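Local coordinates for protein Exo-beta-1,4-mannosidase (Rhizomucor miehei, PDB 4LYP) that probably hydrolyses terminal beta-D-mannose residues from mannosides and manno-oligosaccharides as a family 5 glycoside hydrolase, and also shows transglycosylation activity, at residues Tyr123-Gly126 and Val127-Gly130; Lys200-Lys203 and Leu204-Asp207; His291-Val294 and Glu295-Gly298; Lys434-Asn437 and Ala438-Lys442. One frame throughout, in Å; residues are numbered along the deposited sequence.

Interaction 1 (Tyr123-Gly126 and Val127-Gly130); sequences YNEG and VFVG
Two aromatic side chains, Tyr123 and Phe128, meet on one flank of this helix start. Tyr123 CD1 comes to 3.7 Å from Phe128 CD2, and Phe128 CE2 lies over one face of the tyrosine ring. The planes are inclined at 44° with ring centroids 5.3 Å apart, an oblique pairing. The phenolic OH of Tyr123 reaches on to His208 of helix 197-213, while Phe128 makes a cation-pi contact with Arg215.

Polar contacts begin the helix. Asn124 is the N-cap of helix 125-140, which follows strand 95-99 and precedes strand 144-148 in the TIM barrel. Its CG stands opposite the backbone N (chi1 -174°), which brings the amide over the start of the first turn, where OD1 accepts from Val127 N at 3.3 Å; the donor sits well above the amide carbonyl plane. Asn124 O takes Phe128 N at 3.0 Å, nearly straight and in the carbonyl plane. Val129 N and Gly130 N continue the pattern, bonding to Glu125 O and Gly126 O.

Van der Waals touches of the valine methyls run beside these bonds. Val127 CG2 lies 3.7 Å from Asn124 CG, the two side chains crossing at about a right angle. Glu125 bends at chi2 (64°) and lays its carboxylate along the helix, with OE1 3.3 Å from Val129 CG2, while OE2 is salt-bridged to Arg215.

Interaction 2 (Lys200-Lys203 and Leu204-Asp207); sequences KANK and LFKD
Asn202 and Phe205 run side by side on helix 197-213, and Asn202 OD1 comes to 3.8 Å from Phe205 CD2 at the ring edge, near its plane. Amide and ring planes are 70° apart. Lys206 keeps its chain extended beyond CG, and that atom presses to 3.2 Å from Asn202 O. On another side of the helix, Lys203 bends at chi2 (-96°) and chi4 across the carboxylate of Asp207, one turn further along. In the conformer given, one of two, Lys203 CE lies 3.2 Å from Asp207 OD2, so the approach is provisional; Lys203 NZ is 4.4 Å from OD2, beyond salt-bridge range.

Beneath these side chains run the backbone bonds of the alpha helix, from Leu204 N to Lys200 O through to Asp207 N to Lys203 O, which fix their spacing along the axis. The Asn202 amide is gripped at both ends: OD1 accepts from Trp246 NE1 and ND2 bonds to Ala198 O in the preceding turn. Phe205 meets Phe191 of helix 181-193 edge-to-face, Leu204 rests on Tyr162 and Ile166 of helix 158-167, and Lys206 lies against Ile250 and Phe253 of helix 244-257. The chemistry is thus divided round the helix: the buried Asn202 amide has its polar groups satisfied, whereas Lys203, exposed and modelled in two conformers, is probably held loosely, with at most a through-space attraction to Asp207.

Interaction 3 (His291-Val294 and Glu295-Gly298); sequences HCWV and ENWG. With GAI (guanidine), chain C.
One of the two guanidine pockets of this family 5 TIM barrel, the one that also holds Glu238, is lined here by Trp293 and Asn296, which meet near the C-terminal end of strand 288-292. Their side chains lie alongside each other and point the same way, ring and amide planes 46° apart. Asn296 OD1 comes to 3.6 Å from Trp293 CB and accepts a hydrogen bond from Tyr421; ND2 is hydrogen-bonded to a Tris molecule, probably from the crystallisation liquor. Guanidine sits beside both: its N1 is 3.7 Å from Trp293 CD1, and its N3 is 3.3 Å from Asn296 ND2. The ligand is hydrogen-bonded to Glu238, which also binds His291 ND1, while Trp293 NE1 donates to Glu337, which helps to fix the turn of the indole.

From here the chain makes a type I beta turn from Glu295 to Gly298, closed by Gly298 N to Glu295 O. Trp297 N bonds to Trp293 O at 3.1 Å, nearly along the C=O axis, and the Trp297 indole folds back toward His291. Trp293 CB forms a CH-pi contact over its five-membered ring, 4.0 Å from the centroid. The same Trp293 O also lies over this ring face, toward the rim. Cys292 SG approaches the six-membered ring obliquely. At the edge of that ring, near its plane, His291 O comes to 3.0 Å from Trp297 CH2.

Interaction 4 (Lys434-Asn437 and Ala438-Lys442); sequences KDYN and ANLLK
Ala438 and Lys434 begin the run of contacts, Ala438 N donating to Lys434 O at 3.0 Å, while Ala438 CB lies 3.6 Å from Asp435 O. Asn439 comes next. Its N donates to Asp435 O, and its side chain stays over that same carbonyl: CG stands opposite its own carbonyl carbon (chi1 -70°), turned back along the helix, at 3.2 Å from Asp435 O. A water donates to both Asp435 O and Asn439 OD1, the latter at 2.7 Å, so the carbonyl receives a water hydrogen as well as the helical N-H, and the amide is tied to the backbone one turn earlier.

Leu440 N bonds to Tyr436 O at 2.8 Å, the donor close to the line of the C=O bond. Leu440 and Tyr436 then run side by side in the same direction, and Leu440 CD2 touches the phenol end of the ring obliquely, 3.7 Å from Tyr436 OH. That hydroxyl is hydrogen-bonded to Ser387. Leu441 N closes the next turn on Asn437 O, its CB 3.5 Å from the same oxygen. Lys442 N bonds back to Ala438 O.

This is helix 429-448, the last in the chain, lying against the outside of the barrel. Tyr436 stacks on Phe372 of helix 362-380 and packs on Ile375 and Val376, Asn437 ND2 reaches Met91 O after helix 78-90, and Leu440 touches Ala379 of helix 362-380 as well as Leu56 and Arg58 of strand 53-61.

How the interactions relate
The four contacts follow in series along one TIM-barrel chain, and no two touch. Interactions 1 and 2 lie nearest, centres 20 Å apart and nearest atoms about 4 Å, and Tyr123 and Phe128 also pack on Thr211 of helix 197-213, which carries interaction 2. Interaction 3 takes in the end of strand 288-292 and the turn after it, about 33 Å from interaction 1 between centres. Interaction 4, on the C-terminal helix 429-448, lies 40 Å from interaction 2, across the centre of the chain, and 25 Å from interaction 3. Three contacts therefore belong to helices, while interaction 3 alone contributes residues to a guanidine pocket, the one including Glu238, probably part of the mannoside-binding site.

Interaction 1 (Tyr123-Gly126 and Val127-Gly130)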
ATOM      1  N   TYR A 123       2.996   2.563 -22.519  1.00  9.32           N
ATOM      2  CA  TYR A 123       2.191   1.792 -21.600  1.00  9.57           C
ATOM      3  C   TYR A 123       1.778   0.446 -22.209  1.00  8.84           C
ATOM      4  O   TYR A 123       1.556   0.314 -23.431  1.00 10.25           O
ATOM      5  CB  TYR A 123       0.930   2.552 -21.164  1.00  8.90           C
ATOM      6  CG  TYR A 123       1.290   3.656 -20.210  1.00  8.35           C
ATOM      7  CD1 TYR A 123       1.298   3.428 -18.827  1.00  8.63           C
ATOM      8  CD2 TYR A 123       1.677   4.946 -20.666  1.00  9.30           C
ATOM      9  CE1 TYR A 123       1.690   4.416 -17.975  1.00  8.13           C
ATOM     10  CE2 TYR A 123       2.077   5.946 -19.812  1.00  8.74           C
ATOM     11  CZ  TYR A 123       2.078   5.683 -18.441  1.00  8.12           C
ATOM     12  OH  TYR A 123       2.438   6.646 -17.567  1.00  8.63           O
ATOM     13  N   ASN A 124       1.646  -0.555 -21.341  1.00  8.61           N
ATOM     14  CA  ASN A 124       1.034  -1.833 -21.702  1.00  9.26           C
ATOM     15  C   ASN A 124      -0.455  -1.668 -21.438  1.00  8.88           C
ATOM     16  O   ASN A 124      -0.906  -1.662 -20.290  1.00  8.80           O
ATOM     17  CB  ASN A 124       1.639  -2.949 -20.825  1.00 10.31           C
ATOM     18  CG  ASN A 124       1.170  -4.289 -21.217  1.00 10.49           C
ATOM     19  OD1 ASN A 124      -0.038  -4.459 -21.545  1.00 12.82           O
ATOM     20  ND2 ASN A 124       2.046  -5.308 -21.155  1.00  9.37           N
ATOM     21  N   GLU A 125      -1.228  -1.460 -22.489  1.00  9.18           N
ATOM     22  CA  GLU A 125      -2.644  -1.166 -22.371  1.00  9.36           C
ATOM     23  C   GLU A 125      -3.362  -2.303 -21.703  1.00  9.08           C
ATOM     24  O   GLU A 125      -4.338  -2.088 -20.993  1.00 11.02           O
ATOM     25  CB  GLU A 125      -3.225  -0.843 -23.735  1.00 10.34           C
ATOM     26  CG  GLU A 125      -4.713  -0.599 -23.716  1.00 10.69           C
ATOM     27  CD  GLU A 125      -5.190   0.643 -22.881  1.00 10.66           C
ATOM     28  OE1 GLU A 125      -6.440   0.786 -22.759  1.00 11.63           O
ATOM     29  OE2 GLU A 125      -4.385   1.436 -22.390  1.00 11.62           O
ATOM     30  N   GLY A 126      -2.958  -3.567 -21.926  1.00  8.61           N
ATOM     31  CA  GLY A 126      -3.606  -4.695 -21.248  1.00 10.63           C
ATOM     32  C   GLY A 126      -3.500  -4.481 -19.724  1.00  9.77           C
ATOM     33  O   GLY A 126      -4.473  -4.758 -18.941  1.00 13.26           O
ATOM     34  N   VAL A 127      -2.362  -4.079 -19.238  1.00  8.42           N
ATOM     35  CA  VAL A 127      -2.185  -3.929 -17.802  1.00  9.21           C
ATOM     36  C   VAL A 127      -2.991  -2.669 -17.325  1.00  8.01           C
ATOM     37  O   VAL A 127      -3.652  -2.728 -16.308  1.00  8.15           O
ATOM     38  CB  VAL A 127      -0.673  -3.795 -17.429  1.00  7.85           C
ATOM     39  CG1 VAL A 127      -0.504  -3.496 -15.946  1.00  8.96           C
ATOM     40  CG2 VAL A 127       0.050  -5.068 -17.826  1.00  9.62           C
ATOM     41  N   PHE A 128      -2.972  -1.590 -18.075  1.00  7.48           N
ATOM     42  CA  PHE A 128      -3.756  -0.432 -17.716  1.00  7.91           C
ATOM     43  C   PHE A 128      -5.226  -0.735 -17.605  1.00  8.34           C
ATOM     44  O   PHE A 128      -5.920  -0.268 -16.691  1.00  8.70           O
ATOM     45  CB  PHE A 128      -3.454   0.707 -18.705  1.00  8.70           C
ATOM     46  CG  PHE A 128      -3.363   2.090 -18.098  1.00  7.87           C
ATOM     47  CD1 PHE A 128      -4.163   2.520 -17.023  1.00  8.59           C
ATOM     48  CD2 PHE A 128      -2.363   2.988 -18.617  1.00  9.99           C
ATOM     49  CE1 PHE A 128      -3.994   3.810 -16.497  1.00  9.04           C
ATOM     50  CE2 PHE A 128      -2.284   4.298 -18.148  1.00 10.15           C
ATOM     51  CZ  PHE A 128      -3.035   4.700 -17.067  1.00  9.14           C
ATOM     52  N   VAL A 129      -5.731  -1.540 -18.553  1.00  8.26           N
ATOM     53  CA  VAL A 129      -7.150  -1.929 -18.478  1.00  8.30           C
ATOM     54  C   VAL A 129      -7.413  -2.714 -17.189  1.00  7.99           C
ATOM     55  O   VAL A 129      -8.527  -2.651 -16.653  1.00  8.15           O
ATOM     56  CB  VAL A 129      -7.520  -2.670 -19.795  1.00  8.78           C
ATOM     57  CG1 VAL A 129      -8.850  -3.433 -19.619  1.00 13.72           C
ATOM     58  CG2 VAL A 129      -7.602  -1.733 -20.963  1.00 11.53           C
ATOM     59  N   GLY A 130      -6.425  -3.469 -16.688  1.00  8.02           N
ATOM     60  CA  GLY A 130      -6.632  -4.141 -15.412  1.00  8.39           C
ATOM     61  C   GLY A 130      -6.922  -3.155 -14.297  1.00  7.26           C
ATOM     62  O   GLY A 130      -7.712  -3.434 -13.397  1.00  8.60           O
TER

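Interaction 2 (Lys200-Lys203 and Leu204-Asp207)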
ATOM      1  N   LYS A 200      15.334  15.208 -13.940  1.00  9.30           N
ATOM      2  CA  LYS A 200      15.006  14.345 -15.084  1.00 10.31           C
ATOM      3  C   LYS A 200      14.073  13.208 -14.682  1.00  9.13           C
ATOM      4  O   LYS A 200      13.083  12.883 -15.365  1.00 10.18           O
ATOM      5  CB  LYS A 200      16.302  13.804 -15.694  1.00 10.74           C
ATOM      6  CG  LYS A 200      17.156  14.927 -16.349  1.00 15.04           C
ATOM      7  CD  LYS A 200      18.405  14.412 -17.024  1.00 23.23           C
ATOM      8  CE  LYS A 200      19.588  15.192 -16.909  1.00 22.91           C
ATOM      9  NZ  LYS A 200      20.623  14.325 -17.547  1.00 21.76           N
ATOM     10  N   ALA A 201      14.390  12.608 -13.551  1.00  9.60           N
ATOM     11  CA  ALA A 201      13.598  11.448 -13.021  1.00 10.44           C
ATOM     12  C   ALA A 201      12.225  11.971 -12.704  1.00 10.06           C
ATOM     13  O   ALA A 201      11.226  11.317 -12.991  1.00 10.21           O
ATOM     14  CB  ALA A 201      14.304  10.829 -11.846  1.00 13.09           C
ATOM     15  N   ASN A 202      12.128  13.146 -12.027  1.00  9.93           N
ATOM     16  CA  ASN A 202      10.828  13.688 -11.632  1.00 10.25           C
ATOM     17  C   ASN A 202       9.991  14.129 -12.774  1.00  8.99           C
ATOM     18  O   ASN A 202       8.754  14.088 -12.708  1.00 10.22           O
ATOM     19  CB  ASN A 202      11.000  14.682 -10.519  1.00 12.77           C
ATOM     20  CG  ASN A 202      11.172  13.902  -9.207  1.00 12.14           C
ATOM     21  OD1 ASN A 202      10.177  13.614  -8.525  1.00 11.43           O
ATOM     22  ND2 ASN A 202      12.490  13.760  -8.750  1.00 14.59           N
ATOM     23  N   LYS A 203      10.614  14.529 -13.910  1.00  9.87           N
ATOM     24  CA  LYS A 203       9.880  14.822 -15.134  0.50  9.72           C
ATOM     25  C   LYS A 203       9.138  13.559 -15.630  1.00  8.56           C
ATOM     26  O   LYS A 203       7.939  13.599 -15.913  1.00  9.51           O
ATOM     27  CB  LYS A 203      10.854  15.296 -16.210  0.50 11.36           C
ATOM     28  CG  LYS A 203      10.195  15.530 -17.569  0.50 11.87           C
ATOM     29  CD  LYS A 203      10.264  14.386 -18.598  0.50 18.17           C
ATOM     30  CE  LYS A 203       9.647  14.771 -19.962  0.50 28.54           C
ATOM     31  NZ  LYS A 203       9.852  16.216 -20.217  0.50 28.35           N
ATOM     32  N   LEU A 204       9.874  12.432 -15.699  1.00  8.95           N
ATOM     33  CA  LEU A 204       9.262  11.187 -16.148  1.00  9.24           C
ATOM     34  C   LEU A 204       8.163  10.735 -15.192  1.00  8.11           C
ATOM     35  O   LEU A 204       7.135  10.222 -15.606  1.00  8.93           O
ATOM     36  CB  LEU A 204      10.304  10.069 -16.223  1.00  9.49           C
ATOM     37  CG  LEU A 204      11.472  10.325 -17.208  1.00 10.34           C
ATOM     38  CD1 LEU A 204      12.294   9.038 -17.211  1.00 12.16           C
ATOM     39  CD2 LEU A 204      10.986  10.675 -18.598  1.00 11.54           C
ATOM     40  N   PHE A 205       8.381  10.935 -13.882  1.00  8.74           N
ATOM     41  CA  PHE A 205       7.406  10.531 -12.867  1.00  7.98           C
ATOM     42  C   PHE A 205       6.169  11.382 -12.991  1.00  8.16           C
ATOM     43  O   PHE A 205       5.043  10.822 -12.954  1.00  7.92           O
ATOM     44  CB  PHE A 205       8.098  10.685 -11.527  1.00  8.48           C
ATOM     45  CG  PHE A 205       7.266  10.366 -10.285  1.00  8.12           C
ATOM     46  CD1 PHE A 205       6.438   9.232 -10.215  1.00  9.59           C
ATOM     47  CD2 PHE A 205       7.388  11.164  -9.152  1.00  8.71           C
ATOM     48  CE1 PHE A 205       5.763   8.901  -9.065  1.00  9.21           C
ATOM     49  CE2 PHE A 205       6.706  10.867  -7.989  1.00  9.32           C
ATOM     50  CZ  PHE A 205       5.913   9.719  -7.927  1.00  8.58           C
ATOM     51  N   LYS A 206       6.298  12.712 -13.156  1.00  8.53           N
ATOM     52  CA  LYS A 206       5.152  13.581 -13.386  1.00  8.81           C
ATOM     53  C   LYS A 206       4.387  13.166 -14.646  1.00  8.84           C
ATOM     54  O   LYS A 206       3.149  13.291 -14.653  1.00  9.28           O
ATOM     55  CB  LYS A 206       5.601  15.046 -13.425  1.00 10.73           C
ATOM     56  CG  LYS A 206       6.007  15.579 -12.047  1.00 11.04           C
ATOM     57  CD  LYS A 206       6.587  17.005 -12.196  1.00 12.09           C
ATOM     58  CE  LYS A 206       6.980  17.575 -10.871  1.00 15.10           C
ATOM     59  NZ  LYS A 206       7.571  18.925 -11.099  1.00 17.22           N
ATOM     60  N   ASP A 207       5.089  12.773 -15.686  1.00  8.94           N
ATOM     61  CA  ASP A 207       4.404  12.313 -16.860  1.00  9.01           C
ATOM     62  C   ASP A 207       3.519  11.111 -16.546  1.00  8.50           C
ATOM     63  O   ASP A 207       2.382  10.995 -17.059  1.00  9.03           O
ATOM     64  CB  ASP A 207       5.396  11.903 -17.976  1.00  9.79           C
ATOM     65  CG  ASP A 207       6.160  13.062 -18.560  1.00 11.99           C
ATOM     66  OD1 ASP A 207       5.749  14.229 -18.422  1.00 13.51           O
ATOM     67  OD2 ASP A 207       7.185  12.802 -19.243  1.00 13.19           O
TER

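Interaction 3 (His291-Val294 and Glu295-Gly298)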
ATOM      1  N   HIS A 291       3.558   2.710   8.532  1.00  6.81           N
ATOM      2  CA  HIS A 291       3.688   1.299   8.149  1.00  6.59           C
ATOM      3  C   HIS A 291       4.477   0.674   9.264  1.00  6.55           C
ATOM      4  O   HIS A 291       5.572   1.140   9.614  1.00  9.65           O
ATOM      5  CB  HIS A 291       4.535   1.141   6.893  1.00  7.34           C
ATOM      6  CG  HIS A 291       4.007   1.770   5.628  1.00  6.61           C
ATOM      7  ND1 HIS A 291       4.607   1.603   4.419  1.00  6.44           N
ATOM      8  CD2 HIS A 291       2.934   2.578   5.414  1.00  7.08           C
ATOM      9  CE1 HIS A 291       3.937   2.291   3.490  1.00  7.64           C
ATOM     10  NE2 HIS A 291       2.931   2.889   4.056  1.00  6.73           N
ATOM     11  N   CYS A 292       3.974  -0.424   9.897  1.00  6.76           N
ATOM     12  CA  CYS A 292       4.643  -1.021  11.037  1.00  6.80           C
ATOM     13  C   CYS A 292       5.094  -2.443  10.690  1.00  6.85           C
ATOM     14  O   CYS A 292       4.223  -3.315  10.380  1.00  7.40           O
ATOM     15  CB  CYS A 292       3.675  -1.057  12.233  1.00  8.74           C
ATOM     16  SG  CYS A 292       4.522  -1.761  13.709  1.00  9.03           S
ATOM     17  N   TRP A 293       6.412  -2.680  10.715  1.00  6.28           N
ATOM     18  CA  TRP A 293       7.019  -3.946  10.252  1.00  6.81           C
ATOM     19  C   TRP A 293       7.974  -4.544  11.227  1.00  6.26           C
ATOM     20  O   TRP A 293       9.186  -4.402  11.112  1.00  7.55           O
ATOM     21  CB  TRP A 293       7.645  -3.730   8.875  1.00  7.35           C
ATOM     22  CG  TRP A 293       6.610  -3.532   7.807  1.00  6.53           C
ATOM     23  CD1 TRP A 293       6.317  -2.438   7.062  1.00  7.07           C
ATOM     24  CD2 TRP A 293       5.685  -4.567   7.423  1.00  6.29           C
ATOM     25  NE1 TRP A 293       5.211  -2.698   6.223  1.00  6.91           N
ATOM     26  CE2 TRP A 293       4.849  -4.008   6.456  1.00  6.08           C
ATOM     27  CE3 TRP A 293       5.497  -5.910   7.821  1.00  6.69           C
ATOM     28  CZ2 TRP A 293       3.863  -4.773   5.826  1.00  6.10           C
ATOM     29  CZ3 TRP A 293       4.513  -6.652   7.237  1.00  7.27           C
ATOM     30  CH2 TRP A 293       3.675  -6.067   6.270  1.00  6.35           C
ATOM     31  N   VAL A 294       7.427  -5.260  12.236  1.00  6.90           N
ATOM     32  CA  VAL A 294       8.269  -5.710  13.328  1.00  7.47           C
ATOM     33  C   VAL A 294       9.362  -6.706  12.887  1.00  6.38           C
ATOM     34  O   VAL A 294      10.491  -6.645  13.401  1.00  7.69           O
ATOM     35  CB  VAL A 294       7.452  -6.222  14.524  1.00  7.57           C
ATOM     36  CG1 VAL A 294       6.838  -5.052  15.278  1.00  8.74           C
ATOM     37  CG2 VAL A 294       6.450  -7.329  14.148  1.00  8.01           C
ATOM     38  N   GLU A 295       9.079  -7.650  11.986  1.00  7.00           N
ATOM     39  CA  GLU A 295      10.138  -8.591  11.609  1.00  7.60           C
ATOM     40  C   GLU A 295      11.201  -7.854  10.779  1.00  6.97           C
ATOM     41  O   GLU A 295      12.398  -7.997  11.040  1.00  7.75           O
ATOM     42  CB  GLU A 295       9.550  -9.768  10.821  1.00  7.69           C
ATOM     43  CG  GLU A 295      10.603 -10.761  10.366  1.00  7.62           C
ATOM     44  CD  GLU A 295      10.096 -11.987   9.662  1.00  7.45           C
ATOM     45  OE1 GLU A 295       8.855 -12.201   9.615  1.00  7.85           O
ATOM     46  OE2 GLU A 295      10.920 -12.723   9.146  1.00  9.34           O
ATOM     47  N   ASN A 296      10.782  -7.019   9.812  1.00  7.22           N
ATOM     48  CA  ASN A 296      11.738  -6.364   8.950  1.00  7.53           C
ATOM     49  C   ASN A 296      12.670  -5.495   9.746  1.00  7.77           C
ATOM     50  O   ASN A 296      13.844  -5.345   9.386  1.00  9.52           O
ATOM     51  CB  ASN A 296      10.997  -5.428   7.967  1.00  8.06           C
ATOM     52  CG  ASN A 296       9.927  -6.141   7.134  1.00  7.85           C
ATOM     53  OD1 ASN A 296       9.087  -6.829   7.698  1.00  8.64           O
ATOM     54  ND2 ASN A 296       9.944  -5.932   5.848  1.00 11.53           N
ATOM     55  N   TRP A 297      12.190  -4.912  10.868  1.00  8.11           N
ATOM     56  CA  TRP A 297      12.963  -3.988  11.672  1.00  8.53           C
ATOM     57  C   TRP A 297      13.699  -4.664  12.784  1.00  9.45           C
ATOM     58  O   TRP A 297      14.366  -3.968  13.575  1.00 11.39           O
ATOM     59  CB  TRP A 297      12.053  -2.881  12.216  1.00  8.96           C
ATOM     60  CG  TRP A 297      11.359  -2.100  11.163  1.00  8.10           C
ATOM     61  CD1 TRP A 297      11.562  -2.151   9.814  1.00  9.63           C
ATOM     62  CD2 TRP A 297      10.207  -1.225  11.387  1.00  8.40           C
ATOM     63  NE1 TRP A 297      10.598  -1.307   9.185  1.00  9.20           N
ATOM     64  CE2 TRP A 297       9.795  -0.742  10.107  1.00  9.20           C
ATOM     65  CE3 TRP A 297       9.514  -0.801  12.538  1.00 10.13           C
ATOM     66  CZ2 TRP A 297       8.675   0.130   9.967  1.00  9.55           C
ATOM     67  CZ3 TRP A 297       8.493   0.101  12.425  1.00 10.61           C
ATOM     68  CH2 TRP A 297       8.098   0.579  11.141  1.00 10.76           C
ATOM     69  N   GLY A 298      13.656  -6.009  12.857  1.00  8.44           N
ATOM     70  CA  GLY A 298      14.464  -6.699  13.887  1.00  8.70           C
ATOM     71  C   GLY A 298      13.846  -6.750  15.265  1.00  9.33           C
ATOM     72  O   GLY A 298      14.489  -7.171  16.202  1.00 11.46           O
TER
HETATM   73  C   GAI C 501       9.424  -2.619   3.482  1.00 13.03           C
HETATM   74  N1  GAI C 501       8.247  -2.145   3.888  1.00 18.66           N
HETATM   75  N2  GAI C 501      10.357  -1.684   3.239  1.00 16.47           N
HETATM   76  N3  GAI C 501       9.649  -3.864   3.254  1.00 16.18           N

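Interaction 4 (Lys434-Asn437 and Ala438-Lys442)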
ATOM      1  N   LYS A 434     -12.639  -9.454   9.828  1.00  7.99           N
ATOM      2  CA  LYS A 434     -14.076  -9.190   9.679  1.00  8.91           C
ATOM      3  C   LYS A 434     -14.623  -8.561  10.956  1.00  8.97           C
ATOM      4  O   LYS A 434     -15.385  -7.562  10.861  1.00  9.37           O
ATOM      5  CB  LYS A 434     -14.773 -10.500   9.311  1.00 10.47           C
ATOM      6  CG  LYS A 434     -16.277 -10.331   9.113  1.00 10.89           C
ATOM      7  CD  LYS A 434     -16.942 -11.673   8.798  1.00 14.19           C
ATOM      8  CE  LYS A 434     -18.490 -11.495   8.593  1.00 18.66           C
ATOM      9  NZ  LYS A 434     -19.014 -12.835   8.229  1.00 22.91           N
ATOM     10  N   ASP A 435     -14.246  -9.089  12.100  1.00  8.49           N
ATOM     11  CA  ASP A 435     -14.750  -8.550  13.335  1.00 10.83           C
ATOM     12  C   ASP A 435     -14.240  -7.154  13.612  1.00  8.93           C
ATOM     13  O   ASP A 435     -14.981  -6.272  14.054  1.00  9.71           O
ATOM     14  CB  ASP A 435     -14.406  -9.535  14.470  1.00 12.90           C
ATOM     15  CG  ASP A 435     -15.330 -10.909  14.385  1.00 17.19           C
ATOM     16  OD1 ASP A 435     -16.291 -10.957  13.566  1.00 26.14           O
ATOM     17  OD2 ASP A 435     -15.031 -11.840  15.079  1.00 27.54           O
ATOM     18  N   TYR A 436     -12.965  -6.877  13.269  1.00  8.27           N
ATOM     19  CA  TYR A 436     -12.433  -5.549  13.356  1.00  8.17           C
ATOM     20  C   TYR A 436     -13.188  -4.535  12.501  1.00  7.51           C
ATOM     21  O   TYR A 436     -13.559  -3.453  12.931  1.00  8.23           O
ATOM     22  CB  TYR A 436     -10.940  -5.532  12.956  1.00  8.26           C
ATOM     23  CG  TYR A 436     -10.413  -4.130  12.618  1.00  7.60           C
ATOM     24  CD1 TYR A 436     -10.265  -3.161  13.595  1.00  7.84           C
ATOM     25  CD2 TYR A 436      -9.974  -3.869  11.339  1.00  8.32           C
ATOM     26  CE1 TYR A 436      -9.666  -1.972  13.297  1.00  7.65           C
ATOM     27  CE2 TYR A 436      -9.400  -2.669  11.027  1.00  8.40           C
ATOM     28  CZ  TYR A 436      -9.191  -1.731  12.044  1.00  8.73           C
ATOM     29  OH  TYR A 436      -8.556  -0.517  11.764  1.00 10.42           O
ATOM     30  N   ASN A 437     -13.431  -4.935  11.245  1.00  7.40           N
ATOM     31  CA  ASN A 437     -14.132  -4.038  10.347  1.00  7.94           C
ATOM     32  C   ASN A 437     -15.529  -3.752  10.883  1.00  8.13           C
ATOM     33  O   ASN A 437     -15.996  -2.601  10.794  1.00  8.53           O
ATOM     34  CB  ASN A 437     -14.132  -4.608   8.937  1.00  8.04           C
ATOM     35  CG  ASN A 437     -12.761  -4.576   8.293  1.00  7.72           C
ATOM     36  OD1 ASN A 437     -11.940  -3.724   8.580  1.00  8.28           O
ATOM     37  ND2 ASN A 437     -12.525  -5.514   7.363  1.00  9.12           N
ATOM     38  N   ALA A 438     -16.210  -4.784  11.413  1.00  8.56           N
ATOM     39  CA  ALA A 438     -17.532  -4.548  12.048  1.00  8.51           C
ATOM     40  C   ALA A 438     -17.381  -3.578  13.228  1.00  8.65           C
ATOM     41  O   ALA A 438     -18.229  -2.655  13.367  1.00  9.28           O
ATOM     42  CB  ALA A 438     -18.127  -5.869  12.450  1.00  9.71           C
ATOM     43  N   ASN A 439     -16.360  -3.744  14.052  1.00  8.88           N
ATOM     44  CA  ASN A 439     -16.175  -2.876  15.182  1.00  8.91           C
ATOM     45  C   ASN A 439     -15.880  -1.426  14.754  1.00  8.36           C
ATOM     46  O   ASN A 439     -16.398  -0.465  15.350  1.00  9.67           O
ATOM     47  CB  ASN A 439     -15.033  -3.380  16.057  1.00 10.88           C
ATOM     48  CG  ASN A 439     -15.345  -4.649  16.788  1.00 12.85           C
ATOM     49  OD1 ASN A 439     -16.535  -5.023  16.957  1.00 17.22           O
ATOM     50  ND2 ASN A 439     -14.271  -5.383  17.172  1.00 14.69           N
ATOM     51  N   LEU A 440     -15.091  -1.245  13.701  1.00  8.68           N
ATOM     52  CA  LEU A 440     -14.729   0.101  13.255  1.00  8.85           C
ATOM     53  C   LEU A 440     -15.935   0.741  12.593  1.00  8.54           C
ATOM     54  O   LEU A 440     -16.165   1.958  12.788  1.00  9.41           O
ATOM     55  CB  LEU A 440     -13.594   0.002  12.267  1.00 10.37           C
ATOM     56  CG  LEU A 440     -12.791   1.283  12.100  1.00 11.34           C
ATOM     57  CD1 LEU A 440     -12.020   1.645  13.397  1.00 13.03           C
ATOM     58  CD2 LEU A 440     -11.744   1.116  10.988  1.00 12.38           C
ATOM     59  N   LEU A 441     -16.750  -0.024  11.860  1.00  7.94           N
ATOM     60  CA  LEU A 441     -17.987   0.572  11.315  1.00  8.92           C
ATOM     61  C   LEU A 441     -18.957   0.983  12.428  1.00  9.01           C
ATOM     62  O   LEU A 441     -19.585   2.074  12.309  1.00  9.48           O
ATOM     63  CB  LEU A 441     -18.667  -0.403  10.344  1.00 10.42           C
ATOM     64  CG  LEU A 441     -19.949   0.095   9.693  1.00 10.55           C
ATOM     65  CD1 LEU A 441     -19.709   1.401   8.967  1.00 12.20           C
ATOM     66  CD2 LEU A 441     -20.462  -1.028   8.766  1.00 12.86           C
ATOM     67  N   LYS A 442     -19.071   0.193  13.490  1.00  9.06           N
ATOM     68  CA  LYS A 442     -19.882   0.598  14.601  1.00  9.82           C
ATOM     69  C   LYS A 442     -19.410   1.942  15.198  1.00  9.45           C
ATOM     70  O   LYS A 442     -20.201   2.821  15.504  1.00 10.75           O
ATOM     71  CB  LYS A 442     -19.911  -0.503  15.665  1.00 12.60           C
ATOM     72  CG  LYS A 442     -20.789  -0.173  16.865  1.00 21.07           C
ATOM     73  CD  LYS A 442     -20.780  -1.308  17.876  1.00 31.93           C
ATOM     74  CE  LYS A 442     -21.742  -1.089  19.047  1.00 50.44           C
ATOM     75  NZ  LYS A 442     -22.978  -1.958  18.936  1.00 67.68           N
TER
HETATM   76  O   HOH W   1     -17.195  -7.316  15.623  1.00 39.04           O